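Local coordinates for protein K41043 (Homo sapiens, PDB 6KBR) that probably inhibits a serine protease, as a Kazal-type inhibitor known as SPINK2, at residues 41-46 with 52-57. Sequence-based numbering, arbitrary orientation.
Sequences CTLCMK and HNIKII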
loop_
_atom_site.group_PDB
_atom_site.type_symbol
_atom_site.label_atom_id
_atom_site.label_comp_id
_atom_site.label_asym_id
_atom_site.label_seq_id
_atom_site.Cartn_x
_atom_site.Cartn_y
_atom_site.Cartn_z
ATOM N N CYS B 41 1.980 8.416 -12.085
ATOM C CA CYS B 41 3.295 7.849 -12.189
ATOM C C CYS B 41 3.265 6.622 -13.114
ATOM O O CYS B 41 4.178 6.454 -13.952
ATOM C CB CYS B 41 3.872 7.537 -10.813
ATOM S SG CYS B 41 5.550 6.834 -10.827
ATOM N N THR B 42 2.182 5.847 -13.024
ATOM C CA THR B 42 2.010 4.617 -13.831
ATOM C C THR B 42 1.813 4.929 -15.317
ATOM O O THR B 42 2.343 4.217 -16.207
ATOM C CB THR B 42 0.883 3.767 -13.266
ATOM O OG1 THR B 42 1.212 3.440 -11.909
ATOM C CG2 THR B 42 0.724 2.492 -13.991
ATOM N N LEU B 43 1.077 6.010 -15.574
ATOM C CA LEU B 43 0.931 6.535 -16.929
ATOM C C LEU B 43 2.291 6.867 -17.468
ATOM O O LEU B 43 2.649 6.456 -18.574
ATOM C CB LEU B 43 0.028 7.790 -16.945
ATOM C CG LEU B 43 -0.216 8.480 -18.282
ATOM C CD1 LEU B 43 -0.429 7.498 -19.411
ATOM C CD2 LEU B 43 -1.400 9.397 -18.185
ATOM N N CYS B 44 3.046 7.637 -16.693
ATOM C CA CYS B 44 4.425 8.002 -17.061
ATOM C C CYS B 44 5.350 6.796 -17.397
ATOM O O CYS B 44 6.102 6.825 -18.368
ATOM C CB CYS B 44 5.057 8.896 -15.974
ATOM S SG CYS B 44 4.291 10.512 -15.933
ATOM N N MET B 45 5.262 5.725 -16.599
ATOM C CA MET B 45 5.928 4.494 -16.927
ATOM C C MET B 45 5.485 3.915 -18.341
ATOM O O MET B 45 6.298 3.551 -19.162
ATOM C CB MET B 45 5.732 3.501 -15.771
ATOM C CG MET B 45 6.757 3.730 -14.634
ATOM S SD MET B 45 6.883 2.369 -13.438
ATOM C CE MET B 45 7.792 1.192 -14.446
ATOM N N LYS B 46 4.203 3.857 -18.600
ATOM C CA LYS B 46 3.684 3.448 -19.915
ATOM C C LYS B 46 4.233 4.291 -21.032
ATOM O O LYS B 46 4.579 3.771 -22.047
ATOM C CB LYS B 46 2.147 3.489 -19.969
ATOM C CG LYS B 46 1.595 2.786 -21.216
ATOM C CD LYS B 46 1.741 1.255 -21.169
ATOM C CE LYS B 46 1.657 0.673 -22.570
ATOM N NZ LYS B 46 3.055 0.348 -23.030
ATOM N N HIS B 52 5.510 6.306 -26.683
ATOM C CA HIS B 52 4.574 7.291 -27.220
ATOM C C HIS B 52 4.018 8.132 -26.091
ATOM O O HIS B 52 3.735 7.594 -25.018
ATOM C CB HIS B 52 3.420 6.570 -27.961
ATOM C CG HIS B 52 3.870 5.937 -29.228
ATOM N ND1 HIS B 52 4.273 4.617 -29.299
ATOM C CD2 HIS B 52 4.097 6.469 -30.450
ATOM C CE1 HIS B 52 4.681 4.351 -30.524
ATOM N NE2 HIS B 52 4.599 5.461 -31.239
ATOM N N ASN B 53 3.830 9.427 -26.330
ATOM C CA ASN B 53 3.231 10.303 -25.334
ATOM C C ASN B 53 1.763 9.972 -25.171
ATOM O O ASN B 53 1.099 9.521 -26.098
ATOM C CB ASN B 53 3.436 11.770 -25.692
ATOM C CG ASN B 53 4.905 12.174 -25.625
ATOM O OD1 ASN B 53 5.655 11.639 -24.835
ATOM N ND2 ASN B 53 5.312 13.110 -26.456
ATOM N N ILE B 54 1.250 10.167 -23.972
ATOM C CA ILE B 54 -0.162 9.890 -23.709
ATOM C C ILE B 54 -0.629 11.040 -22.841
ATOM O O ILE B 54 0.053 11.410 -21.894
ATOM C CB ILE B 54 -0.389 8.492 -23.045
ATOM C CG1 ILE B 54 0.261 7.376 -23.878
ATOM C CG2 ILE B 54 -1.905 8.243 -22.840
ATOM C CD1 ILE B 54 0.156 5.971 -23.288
ATOM N N LYS B 55 -1.759 11.643 -23.215
ATOM C CA LYS B 55 -2.267 12.796 -22.506
ATOM C C LYS B 55 -3.264 12.332 -21.487
ATOM O O LYS B 55 -3.766 11.239 -21.566
ATOM C CB LYS B 55 -2.955 13.791 -23.437
ATOM C CG LYS B 55 -2.161 14.137 -24.678
ATOM C CD LYS B 55 -0.879 14.877 -24.356
ATOM C CE LYS B 55 -1.037 16.348 -24.701
ATOM N NZ LYS B 55 0.213 17.099 -24.435
ATOM N N ILE B 56 -3.518 13.177 -20.514
ATOM C CA ILE B 56 -4.529 12.909 -19.542
ATOM C C ILE B 56 -5.795 13.670 -19.936
ATOM O O ILE B 56 -5.815 14.876 -19.881
ATOM C CB ILE B 56 -4.112 13.285 -18.126
ATOM C CG1 ILE B 56 -2.945 12.352 -17.698
ATOM C CG2 ILE B 56 -5.333 13.120 -17.205
ATOM C CD1 ILE B 56 -2.353 12.608 -16.328
ATOM N N ILE B 57 -6.829 12.906 -20.263
ATOM C CA ILE B 57 -8.120 13.403 -20.693
ATOM C C ILE B 57 -8.822 13.984 -19.471
ATOM O O ILE B 57 -9.362 15.069 -19.540
ATOM C CB ILE B 57 -8.939 12.256 -21.339
ATOM C CG1 ILE B 57 -8.223 11.778 -22.588
ATOM C CG2 ILE B 57 -10.357 12.668 -21.666
ATOM C CD1 ILE B 57 -7.785 12.869 -23.542
HETATM O O HOH W 1 3.698 4.718 -24.787
#
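L43 reaches from the helix into the side chains of I54 and I56. Its CB points at segment 52-57, and CG lies anti to the backbone N (chi1 179°), which carries the fork of the side chain outward from the helix. The two methyls then part. CD1 goes to I54, 3.8 Å from I54 CB and equally near its CG2 branch. CD2 goes to I56, where it presses on CG1 at 3.4 Å, closer than usual carbon packing, and also lies 3.8 Å from I56 CD1. L43 is buried, and Y37 and V29 of the neighbouring strands pack on it as well. With an alanine here both methyls are gone, and a gap would probably open between the helix and the two isoleucines, I54 losing its contact with L43 CD1 and I56 its contact with L43 CD2.

I54 also serves a second helix residue. Its CG1 is anti to the carbonyl carbon (chi1 -54°), and the chain runs on extended to CD1. This methyl lies 4.1 Å from K46 CG, a looser contact at the margin of the packing. Y37 touches both K46 and I54.

No direct hydrogen bond joins the segments. One water links their backbones instead: it accepts from H52 N at 3.1 Å and lies 3.0 Å from K46 O, to which it can donate, though it has more acceptors near it than protons. The bridge spans the last turn of the helix and the link that follows it.

Two disulfides, C41 to C22 and C44 to C14, tie the helix to the N-terminal part of the chain. Beyond I54, the chain enters strand 56-59, the edge strand beside 29-31. Packing of the single helix against a small three-stranded antiparallel sheet, braced by disulfides, is characteristic of the Kazal inhibitor fold.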